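Local atomic coordinates of protein argonaute (Marinitoga piezophila, PDB entry 5I4A), a protein that uses short 5'-hydroxyl guide RNAs to bind complementary target DNA or RNA and cleave the target strand. Residues E117-D122 / H226-N231; E441-I446 / T591-E596; R457-C462 / K486-I491; Y569-K574 / Q601-T606. All coordinates share one frame; numbering follows the deposited sequence.

Contact 1 of 4, residues E117-D122 / H226-N231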
# COMPACT_ATOMS: atom_id res chain seq x y z
N GLU A 117 -7.44 -26.63 11.07
CA GLU A 117 -5.99 -26.52 10.96
C GLU A 117 -5.49 -25.42 11.89
O GLU A 117 -5.01 -24.36 11.48
CB GLU A 117 -5.58 -26.27 9.51
CG GLU A 117 -6.10 -27.31 8.55
CD GLU A 117 -5.63 -28.71 8.91
OE1 GLU A 117 -4.40 -28.89 9.06
OE2 GLU A 117 -6.48 -29.61 9.05
N VAL A 118 -5.63 -25.69 13.19
CA VAL A 118 -5.27 -24.75 14.24
C VAL A 118 -4.31 -25.44 15.20
O VAL A 118 -4.50 -26.62 15.53
CB VAL A 118 -6.52 -24.24 15.00
CG1 VAL A 118 -6.17 -23.05 15.88
CG2 VAL A 118 -7.64 -23.90 14.03
N PHE A 119 -3.29 -24.71 15.65
CA PHE A 119 -2.41 -25.21 16.69
C PHE A 119 -2.02 -24.07 17.62
O PHE A 119 -1.78 -22.95 17.17
CB PHE A 119 -1.15 -25.88 16.10
CG PHE A 119 -0.32 -24.99 15.23
CD1 PHE A 119 0.69 -24.20 15.77
CD2 PHE A 119 -0.52 -24.96 13.85
CE1 PHE A 119 1.46 -23.39 14.96
CE2 PHE A 119 0.26 -24.15 13.04
CZ PHE A 119 1.25 -23.36 13.60
N SER A 120 -1.99 -24.37 18.92
CA SER A 120 -1.54 -23.39 19.89
C SER A 120 -0.04 -23.19 19.77
O SER A 120 0.71 -24.13 19.52
CB SER A 120 -1.91 -23.85 21.31
OG SER A 120 -1.53 -22.88 22.28
N LEU A 121 0.40 -21.95 19.95
CA LEU A 121 1.81 -21.63 19.85
C LEU A 121 2.57 -22.19 21.04
O LEU A 121 2.16 -22.02 22.19
CB LEU A 121 2.01 -20.11 19.76
CG LEU A 121 1.64 -19.44 18.44
CD1 LEU A 121 1.78 -17.94 18.56
CD2 LEU A 121 2.50 -19.95 17.32
N ASP A 122 3.69 -22.87 20.76
CA ASP A 122 4.57 -23.31 21.84
C ASP A 122 5.01 -22.14 22.69
O ASP A 122 5.11 -22.25 23.92
CB ASP A 122 5.79 -24.04 21.26
CG ASP A 122 5.41 -25.16 20.32
OD1 ASP A 122 4.46 -25.92 20.63
OD2 ASP A 122 6.07 -25.30 19.26
N HIS A 226 7.62 -16.05 13.07
CA HIS A 226 8.51 -16.03 11.91
C HIS A 226 8.80 -17.43 11.40
O HIS A 226 8.80 -17.67 10.19
CB HIS A 226 9.81 -15.30 12.26
CG HIS A 226 9.64 -13.82 12.43
ND1 HIS A 226 8.75 -13.08 11.68
CD2 HIS A 226 10.26 -12.94 13.25
CE1 HIS A 226 8.82 -11.81 12.04
NE2 HIS A 226 9.73 -11.70 12.99
N GLU A 227 9.07 -18.38 12.31
CA GLU A 227 9.34 -19.75 11.91
C GLU A 227 8.18 -20.33 11.10
O GLU A 227 8.38 -20.91 10.03
CB GLU A 227 9.61 -20.62 13.14
CG GLU A 227 11.03 -20.51 13.67
CD GLU A 227 11.14 -20.91 15.13
OE1 GLU A 227 10.11 -21.30 15.71
OE2 GLU A 227 12.25 -20.83 15.69
N ILE A 228 6.96 -20.16 11.61
CA ILE A 228 5.77 -20.68 10.93
C ILE A 228 5.68 -20.12 9.52
O ILE A 228 5.37 -20.84 8.56
CB ILE A 228 4.51 -20.37 11.75
CG1 ILE A 228 4.50 -21.21 13.03
CG2 ILE A 228 3.26 -20.61 10.94
CD1 ILE A 228 3.59 -20.68 14.08
N TYR A 229 5.95 -18.82 9.36
CA TYR A 229 5.84 -18.21 8.04
C TYR A 229 6.93 -18.69 7.08
O TYR A 229 6.73 -18.63 5.87
CB TYR A 229 5.90 -16.69 8.16
CG TYR A 229 4.55 -16.01 8.10
CD1 TYR A 229 3.82 -15.98 6.92
CD2 TYR A 229 4.00 -15.40 9.22
CE1 TYR A 229 2.59 -15.36 6.85
CE2 TYR A 229 2.77 -14.77 9.17
CZ TYR A 229 2.06 -14.76 7.98
OH TYR A 229 0.84 -14.14 7.91
N LYS A 230 8.06 -19.18 7.60
CA LYS A 230 9.21 -19.45 6.74
C LYS A 230 9.08 -20.77 5.99
O LYS A 230 9.15 -20.80 4.75
CB LYS A 230 10.50 -19.42 7.57
CG LYS A 230 11.76 -19.50 6.71
CD LYS A 230 12.99 -19.80 7.55
CE LYS A 230 14.26 -19.72 6.72
NZ LYS A 230 14.22 -20.61 5.52
N ASN A 231 8.88 -21.88 6.71
CA ASN A 231 8.82 -23.19 6.06
C ASN A 231 7.56 -23.94 6.48
O ASN A 231 7.56 -25.17 6.57
CB ASN A 231 10.07 -24.02 6.38
CG ASN A 231 11.35 -23.26 6.09
OD1 ASN A 231 12.04 -22.78 7.00
ND2 ASN A 231 11.69 -23.14 4.81
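Apolar packing joins Phe119 and Leu121 to Ile228, and a single methyl carries most of it. Ile228 CD1 lies 3.6 Å from Phe119 CE1, and CZ of the same ring is equally near. This methyl sits at the edge of the phenyl ring, near its plane, not over a face. Ile228 CG1 follows it in the plane of the ring, 3.9 Å from Phe119 CZ. The two side chains come from opposite directions. Phe119 CG stands between its own backbone N and carbonyl carbon (chi1 59°), and its CB points toward the helix. Leu121 arrives differently. Its CB is not aimed at the helix, but the CD2 branch swings in and comes to 3.5 Å from Ile228 CD1, a tight carbon-carbon contact.

The contact joins two linkers of the Argonaute PAZ lobe. Strand 111-120, paired antiparallel with strand 127-140, belongs to linker L1, and helix 222-231 to linker L2. Phe152 of strand 143-156 touches both Phe119 and Ile228.

Polar and charged links lie around this apolar centre. The backbone N of Asp122 donates to Glu224 OE2, one turn before Ile228 on the L2 helix, and Lys232 makes a cation-pi contact with Phe119. The carboxylates of Asp122 and Glu227 stay apart, with OD2 of Asp122 6.7 Å from OE1 of Glu227.

Contact 2 of 4, residues E441-I446 / T591-E596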
# COMPACT_ATOMS: atom_id res chain seq x y z
N GLU A 441 12.57 11.35 -21.73
CA GLU A 441 12.18 12.69 -21.28
C GLU A 441 10.85 13.13 -21.88
O GLU A 441 10.16 13.98 -21.31
CB GLU A 441 13.27 13.70 -21.62
CG GLU A 441 13.01 15.13 -21.17
CD GLU A 441 14.20 16.05 -21.42
OE1 GLU A 441 14.13 16.87 -22.36
OE2 GLU A 441 15.20 15.94 -20.69
N LYS A 442 10.47 12.57 -23.03
CA LYS A 442 9.27 13.01 -23.73
C LYS A 442 7.98 12.59 -23.04
O LYS A 442 6.90 12.98 -23.50
CB LYS A 442 9.28 12.47 -25.16
CG LYS A 442 9.36 10.96 -25.25
CD LYS A 442 9.54 10.52 -26.70
CE LYS A 442 9.93 9.05 -26.80
NZ LYS A 442 10.23 8.66 -28.20
N ASN A 443 8.06 11.83 -21.96
CA ASN A 443 6.88 11.26 -21.31
C ASN A 443 6.60 11.97 -19.99
O ASN A 443 7.52 12.40 -19.28
CB ASN A 443 7.07 9.76 -21.08
CG ASN A 443 7.44 9.02 -22.35
OD1 ASN A 443 6.86 9.26 -23.41
ND2 ASN A 443 8.41 8.12 -22.24
N LEU A 444 5.31 12.08 -19.66
CA LEU A 444 4.85 12.68 -18.42
C LEU A 444 4.22 11.59 -17.57
O LEU A 444 3.16 11.06 -17.91
CB LEU A 444 3.86 13.81 -18.70
CG LEU A 444 3.16 14.44 -17.49
CD1 LEU A 444 4.19 14.99 -16.52
CD2 LEU A 444 2.20 15.53 -17.94
N TYR A 445 4.88 11.26 -16.46
CA TYR A 445 4.45 10.18 -15.58
C TYR A 445 3.64 10.77 -14.44
O TYR A 445 4.16 11.58 -13.65
CB TYR A 445 5.65 9.39 -15.07
CG TYR A 445 6.51 8.85 -16.19
CD1 TYR A 445 6.10 7.75 -16.93
CD2 TYR A 445 7.73 9.44 -16.51
CE1 TYR A 445 6.88 7.25 -17.96
CE2 TYR A 445 8.51 8.94 -17.54
CZ TYR A 445 8.08 7.85 -18.26
OH TYR A 445 8.85 7.35 -19.28
N ILE A 446 2.37 10.37 -14.34
CA ILE A 446 1.42 10.93 -13.39
C ILE A 446 0.84 9.80 -12.56
O ILE A 446 0.47 8.75 -13.10
CB ILE A 446 0.30 11.70 -14.12
CG1 ILE A 446 0.88 12.93 -14.83
CG2 ILE A 446 -0.80 12.11 -13.15
CD1 ILE A 446 -0.11 13.62 -15.75
N THR A 591 -0.37 5.29 -27.06
CA THR A 591 1.00 5.70 -27.28
C THR A 591 1.64 4.82 -28.36
O THR A 591 1.09 3.80 -28.78
CB THR A 591 1.83 5.61 -25.99
OG1 THR A 591 1.94 4.25 -25.57
CG2 THR A 591 1.20 6.44 -24.87
N ASP A 592 2.82 5.23 -28.81
CA ASP A 592 3.61 4.43 -29.73
C ASP A 592 4.42 3.34 -29.03
O ASP A 592 5.17 2.61 -29.69
CB ASP A 592 4.54 5.33 -30.54
CG ASP A 592 3.77 6.38 -31.32
OD1 ASP A 592 2.60 6.12 -31.69
OD2 ASP A 592 4.34 7.47 -31.58
N TYR A 593 4.29 3.23 -27.71
CA TYR A 593 4.95 2.17 -26.96
C TYR A 593 4.10 0.91 -26.98
O TYR A 593 2.87 0.97 -26.95
CB TYR A 593 5.19 2.60 -25.52
CG TYR A 593 6.22 3.68 -25.33
CD1 TYR A 593 7.56 3.43 -25.61
CD2 TYR A 593 5.87 4.93 -24.85
CE1 TYR A 593 8.52 4.41 -25.44
CE2 TYR A 593 6.83 5.92 -24.67
CZ TYR A 593 8.15 5.65 -24.96
OH TYR A 593 9.10 6.63 -24.79
N THR A 594 4.77 -0.23 -27.03
CA THR A 594 4.09 -1.50 -26.83
C THR A 594 3.75 -1.67 -25.35
O THR A 594 4.27 -0.96 -24.48
CB THR A 594 4.95 -2.67 -27.30
OG1 THR A 594 6.04 -2.86 -26.39
CG2 THR A 594 5.49 -2.40 -28.70
N ILE A 595 2.86 -2.62 -25.07
CA ILE A 595 2.53 -2.94 -23.68
C ILE A 595 3.80 -3.30 -22.91
O ILE A 595 4.06 -2.77 -21.83
CB ILE A 595 1.49 -4.07 -23.61
CG1 ILE A 595 0.21 -3.67 -24.36
CG2 ILE A 595 1.18 -4.43 -22.17
CD1 ILE A 595 -0.37 -2.36 -23.89
N GLU A 596 4.62 -4.18 -23.50
CA GLU A 596 5.86 -4.60 -22.85
C GLU A 596 6.75 -3.41 -22.50
O GLU A 596 7.36 -3.38 -21.42
CB GLU A 596 6.62 -5.57 -23.76
CG GLU A 596 5.92 -6.89 -24.01
CD GLU A 596 4.90 -6.82 -25.14
OE1 GLU A 596 4.74 -5.74 -25.74
OE2 GLU A 596 4.25 -7.85 -25.42
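Asn443 and Tyr593 approach from opposite directions and meet through amide and phenol. Asn443 ND2 donates to Tyr593 OH over 3.0 Å. The bond is nearly straight, with an N-H...O angle of 173°, and the hydroxyl lies in the amide plane. The amide and ring planes are 71° apart. The other end of the amide also reaches the ring: Asn443 OD1 lies at its edge, in plane, 3.6 Å from Tyr593 CE2. With CG beside its backbone N (chi1 -54°), Asn443 carries the amide across to the phenol.

The same ND2 also donates to Tyr445 OH at 3.1 Å. This second hydroxyl is tilted from the amide plane. Asn443 OD1 accepts from Asn513 ND2, so both ends of the buried amide are used and its rotation is probably fixed.

Lys442 and Tyr593 come from opposite directions, and the lysine chain is extended beyond CG. Lys442 CE comes to 3.3 Å from Tyr593 OH. The ammonium lies farther off, with NZ 4.1 Å from that oxygen.

Both segments belong to the PIWI domain, which has an RNase H fold. Asn443 opens strand 443-452, which lies in the mixed sheet between strands 513-519 and 458-466. Tyr593 lies in the turn between strand 582-589 and helix 595-605, where Thr594 is the N-cap. Its ring also packs on Ile598 and Gln601 of that helix and on Asn513.

Contact 3 of 4, residues R457-C462 / K486-I491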
# COMPACT_ATOMS: atom_id res chain seq x y z
N ARG A 457 -19.91 10.66 2.92
CA ARG A 457 -20.15 10.91 1.49
C ARG A 457 -19.10 11.89 0.97
O ARG A 457 -19.42 12.91 0.37
CB ARG A 457 -21.56 11.45 1.24
CG ARG A 457 -22.67 10.46 1.57
CD ARG A 457 -22.56 9.21 0.71
NE ARG A 457 -22.94 9.47 -0.68
CZ ARG A 457 -22.75 8.61 -1.68
NH1 ARG A 457 -22.18 7.43 -1.45
NH2 ARG A 457 -23.13 8.93 -2.91
N LYS A 458 -17.83 11.56 1.17
CA LYS A 458 -16.73 12.44 0.84
C LYS A 458 -15.77 11.76 -0.14
O LYS A 458 -15.80 10.54 -0.33
CB LYS A 458 -15.98 12.87 2.11
CG LYS A 458 -16.86 13.53 3.17
CD LYS A 458 -17.00 15.03 2.93
CE LYS A 458 -17.95 15.67 3.94
NZ LYS A 458 -19.37 15.59 3.49
N THR A 459 -14.91 12.58 -0.75
CA THR A 459 -13.96 12.13 -1.77
C THR A 459 -12.58 12.72 -1.49
O THR A 459 -12.47 13.90 -1.12
CB THR A 459 -14.42 12.54 -3.18
OG1 THR A 459 -15.48 11.67 -3.61
CG2 THR A 459 -13.28 12.50 -4.19
N ASN A 460 -11.53 11.92 -1.66
CA ASN A 460 -10.17 12.32 -1.36
C ASN A 460 -9.30 12.09 -2.59
O ASN A 460 -9.26 10.97 -3.13
CB ASN A 460 -9.61 11.55 -0.17
CG ASN A 460 -10.31 11.91 1.12
OD1 ASN A 460 -10.57 13.09 1.38
ND2 ASN A 460 -10.64 10.91 1.93
N LEU A 461 -8.59 13.14 -3.03
CA LEU A 461 -7.86 13.14 -4.29
C LEU A 461 -6.45 13.68 -4.09
O LEU A 461 -6.25 14.65 -3.35
CB LEU A 461 -8.58 13.99 -5.34
CG LEU A 461 -7.77 14.39 -6.58
CD1 LEU A 461 -7.48 13.17 -7.44
CD2 LEU A 461 -8.48 15.47 -7.37
N CYS A 462 -5.47 13.05 -4.75
CA CYS A 462 -4.10 13.55 -4.79
C CYS A 462 -3.44 13.03 -6.06
O CYS A 462 -3.58 11.85 -6.40
CB CYS A 462 -3.31 13.11 -3.56
SG CYS A 462 -1.55 13.57 -3.62
N LYS A 486 -19.60 13.63 -11.08
CA LYS A 486 -19.38 14.75 -11.98
C LYS A 486 -18.48 15.81 -11.37
O LYS A 486 -17.62 16.38 -12.05
CB LYS A 486 -20.72 15.36 -12.40
CG LYS A 486 -20.62 16.68 -13.17
CD LYS A 486 -19.81 16.56 -14.45
CE LYS A 486 -19.94 17.80 -15.32
NZ LYS A 486 -20.05 19.02 -14.48
N MET A 487 -18.68 16.13 -10.08
CA MET A 487 -17.82 17.13 -9.47
C MET A 487 -16.40 16.61 -9.32
O MET A 487 -15.43 17.32 -9.62
CB MET A 487 -18.38 17.60 -8.13
CG MET A 487 -19.69 18.31 -8.26
SD MET A 487 -20.16 19.10 -6.72
CE MET A 487 -19.85 17.76 -5.59
N ASN A 488 -16.26 15.33 -8.96
CA ASN A 488 -14.93 14.77 -8.72
C ASN A 488 -14.09 14.71 -9.99
O ASN A 488 -12.88 14.93 -9.96
CB ASN A 488 -15.05 13.38 -8.10
CG ASN A 488 -15.69 13.41 -6.72
OD1 ASN A 488 -15.71 14.45 -6.05
ND2 ASN A 488 -16.21 12.27 -6.28
N LEU A 489 -14.71 14.42 -11.13
CA LEU A 489 -13.98 14.35 -12.39
C LEU A 489 -13.64 15.72 -12.94
O LEU A 489 -12.67 15.85 -13.70
CB LEU A 489 -14.81 13.56 -13.40
CG LEU A 489 -14.67 12.04 -13.62
CD1 LEU A 489 -15.92 11.57 -14.24
CD2 LEU A 489 -13.53 11.79 -14.54
N ASP A 490 -14.39 16.75 -12.56
CA ASP A 490 -14.00 18.11 -12.91
C ASP A 490 -12.67 18.46 -12.25
O ASP A 490 -11.71 18.89 -12.92
CB ASP A 490 -15.07 19.12 -12.50
CG ASP A 490 -16.31 19.04 -13.38
OD1 ASP A 490 -16.22 18.55 -14.53
OD2 ASP A 490 -17.38 19.50 -12.92
N ILE A 491 -12.57 18.24 -10.94
CA ILE A 491 -11.35 18.55 -10.21
C ILE A 491 -10.19 17.71 -10.72
O ILE A 491 -9.06 18.20 -10.85
CB ILE A 491 -11.57 18.36 -8.70
CG1 ILE A 491 -12.63 19.34 -8.18
CG2 ILE A 491 -10.27 18.56 -7.94
CD1 ILE A 491 -12.18 20.79 -8.20
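Strand 458-466 and the first turns of helix 485-507 come closest at Thr459 and Asn488, whose CA atoms are 7.5 Å apart. The two side chains face each other from opposite directions. Thr459 OG1 lies 2.8 Å from the atom modelled as Asn488 ND2, although the Asn488 amide is probably turned over in the model. The Thr459 methyl packs against the same amide, with CG2 3.6 Å from Asn488 CG.

Two residues on along the strand, Leu461 CD2 touches CG2 of Ile491, about one helical turn after Asn488, at 3.6 Å. Leu461 CG lies anti to its backbone N (chi1 165°), and CD2 is the branch that meets the helix. Ile491 offers its CG2 branch, while the end of its side chain leads away from the strand. His478 of strand 472-482 touches both residues.

In this RNase H fold the helix packs on the sheet beside the probable active-site residues Asp449 and Glu485. The contact thus pairs a polar end with an apolar one. Thr459 OG1 is also hydrogen-bonded to His452 ND1 of strand 443-452, so this buried hydroxyl is satisfied whichever way the Asn488 amide is turned.

Contact 4 of 4, residues Y569-K574 / Q601-T606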
# COMPACT_ATOMS: atom_id res chain seq x y z
N TYR A 569 0.06 -7.48 -16.23
CA TYR A 569 1.34 -7.97 -15.75
C TYR A 569 1.40 -7.85 -14.23
O TYR A 569 0.61 -7.13 -13.61
CB TYR A 569 2.52 -7.19 -16.35
CG TYR A 569 2.76 -7.41 -17.83
CD1 TYR A 569 1.87 -6.91 -18.77
CD2 TYR A 569 3.88 -8.10 -18.28
CE1 TYR A 569 2.09 -7.10 -20.12
CE2 TYR A 569 4.10 -8.29 -19.63
CZ TYR A 569 3.20 -7.79 -20.55
OH TYR A 569 3.42 -7.98 -21.89
N ILE A 570 2.34 -8.57 -13.64
CA ILE A 570 2.65 -8.48 -12.22
C ILE A 570 4.15 -8.38 -12.06
O ILE A 570 4.89 -9.20 -12.62
CB ILE A 570 2.13 -9.69 -11.42
CG1 ILE A 570 0.65 -9.93 -11.69
CG2 ILE A 570 2.36 -9.50 -9.93
CD1 ILE A 570 0.11 -11.12 -10.95
N TYR A 571 4.62 -7.39 -11.31
CA TYR A 571 6.01 -7.34 -10.92
C TYR A 571 6.12 -7.51 -9.41
O TYR A 571 5.23 -7.12 -8.66
CB TYR A 571 6.70 -6.05 -11.39
CG TYR A 571 6.35 -4.78 -10.64
CD1 TYR A 571 6.98 -4.46 -9.44
CD2 TYR A 571 5.44 -3.87 -11.16
CE1 TYR A 571 6.68 -3.30 -8.76
CE2 TYR A 571 5.14 -2.70 -10.49
CZ TYR A 571 5.76 -2.42 -9.29
OH TYR A 571 5.46 -1.26 -8.62
N TYR A 572 7.23 -8.12 -8.99
CA TYR A 572 7.52 -8.33 -7.58
C TYR A 572 8.79 -7.56 -7.26
O TYR A 572 9.90 -8.02 -7.58
CB TYR A 572 7.69 -9.82 -7.28
CG TYR A 572 6.43 -10.63 -7.50
CD1 TYR A 572 6.04 -11.01 -8.78
CD2 TYR A 572 5.62 -11.01 -6.44
CE1 TYR A 572 4.89 -11.74 -9.00
CE2 TYR A 572 4.47 -11.75 -6.64
CZ TYR A 572 4.10 -12.11 -7.92
OH TYR A 572 2.95 -12.84 -8.13
N PRO A 573 8.68 -6.38 -6.65
CA PRO A 573 9.87 -5.55 -6.43
C PRO A 573 10.79 -6.16 -5.39
O PRO A 573 10.39 -6.96 -4.54
CB PRO A 573 9.29 -4.22 -5.94
CG PRO A 573 7.99 -4.61 -5.30
CD PRO A 573 7.46 -5.77 -6.10
N LYS A 574 12.07 -5.77 -5.47
CA LYS A 574 13.05 -6.26 -4.52
C LYS A 574 12.68 -5.82 -3.11
O LYS A 574 12.32 -4.66 -2.87
CB LYS A 574 14.45 -5.76 -4.88
CG LYS A 574 15.54 -6.30 -3.96
CD LYS A 574 16.94 -6.07 -4.51
CE LYS A 574 17.44 -4.67 -4.21
NZ LYS A 574 16.67 -3.62 -4.94
N GLN A 601 8.69 0.57 -18.33
CA GLN A 601 8.85 1.93 -17.83
C GLN A 601 8.19 2.09 -16.47
O GLN A 601 8.70 2.81 -15.60
CB GLN A 601 8.28 2.93 -18.82
CG GLN A 601 9.17 3.20 -20.02
CD GLN A 601 8.55 4.18 -20.99
OE1 GLN A 601 8.02 5.21 -20.58
NE2 GLN A 601 8.62 3.87 -22.27
N ILE A 602 7.05 1.43 -16.25
CA ILE A 602 6.38 1.50 -14.96
C ILE A 602 7.24 0.87 -13.88
O ILE A 602 7.34 1.39 -12.76
CB ILE A 602 4.99 0.84 -15.04
CG1 ILE A 602 4.06 1.68 -15.93
CG2 ILE A 602 4.39 0.65 -13.65
CD1 ILE A 602 2.77 1.01 -16.26
N TYR A 603 7.91 -0.24 -14.20
CA TYR A 603 8.81 -0.86 -13.24
C TYR A 603 10.02 0.02 -12.96
O TYR A 603 10.43 0.18 -11.81
CB TYR A 603 9.25 -2.23 -13.74
CG TYR A 603 10.16 -2.95 -12.77
CD1 TYR A 603 9.65 -3.60 -11.65
CD2 TYR A 603 11.54 -2.98 -12.96
CE1 TYR A 603 10.47 -4.25 -10.76
CE2 TYR A 603 12.37 -3.63 -12.07
CZ TYR A 603 11.83 -4.27 -10.98
OH TYR A 603 12.65 -4.92 -10.08
N LEU A 604 10.60 0.61 -14.01
CA LEU A 604 11.73 1.51 -13.82
C LEU A 604 11.34 2.71 -12.96
O LEU A 604 12.18 3.25 -12.24
CB LEU A 604 12.28 1.98 -15.17
CG LEU A 604 12.94 0.94 -16.07
CD1 LEU A 604 13.07 1.47 -17.49
CD2 LEU A 604 14.31 0.53 -15.53
N LEU A 605 10.07 3.12 -13.02
CA LEU A 605 9.61 4.23 -12.19
C LEU A 605 9.75 3.92 -10.70
O LEU A 605 9.83 4.85 -9.89
CB LEU A 605 8.16 4.58 -12.52
CG LEU A 605 7.95 5.40 -13.79
CD1 LEU A 605 6.47 5.64 -14.01
CD2 LEU A 605 8.71 6.71 -13.70
N THR A 606 9.76 2.64 -10.32
CA THR A 606 9.98 2.30 -8.92
C THR A 606 11.41 2.57 -8.47
O THR A 606 11.69 2.47 -7.27
CB THR A 606 9.64 0.83 -8.67
OG1 THR A 606 10.70 -0.00 -9.14
CG2 THR A 606 8.34 0.45 -9.38
O HOH W 1 12.59 -3.97 -7.49
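Tyr571 of strand 568-571 meets Tyr603 of helix 595-605 near CB and Thr606, just after that range, at its tip. With CG between the backbone N and the carbonyl carbon (chi1 74°), the ring turns a face to Tyr603. Its CB starts the contact, 3.8 Å from Tyr603 CD1. CG comes next, at 3.6 Å from that same ring carbon. CD1 is equally close to it and also nears Tyr603 CE1. These atoms form an offset edge-to-face stack, with the edge of Tyr603 toward that face. The centroids are 5.3 Å apart and the planes stand at 78°. Farther out, CE1 and CZ approach the methyl of Thr606. At the tip, Tyr571 OH lies 3.4 Å from Thr606 CG2 and is hydrogen-bonded to the backbone O of Lys618.

The methyl of Thr606 is turned to Tyr571 while its hydroxyl turns back to Tyr603 O. Thr606 OG1 donates to Tyr603 O at 2.7 Å, and Thr606 N donates to that same oxygen.

A water links Tyr603 OH to Lys574 N, 2.8 Å from each.

This packing of helix on the PIWI sheet is mainly aromatic and apolar, yet both buried phenol hydroxyls keep polar partners.

How the contacts relate
Contact 1 stands apart from the others. It joins linkers L1 and L2 in the PAZ lobe, and its centre is 32 to 46 Å from the other centres. Contacts 2, 3 and 4 lie in the PIWI domain and reach one mixed sheet. Contact 1 closes before they open. Contact 3 is nested within the loop closed by contact 2, on the neighbouring strand, while contacts 2 and 4 cross along the chain. These two share helix 595-605 and touch: Tyr445 OH is 2.6 Å from Gln601 OE1, a probable hydrogen bond. Contacts 3 and 4 pack helices 485-507 and 595-605 on the catalytic RNase H sheet, and contact 2 ties the loop before helix 595-605 to it.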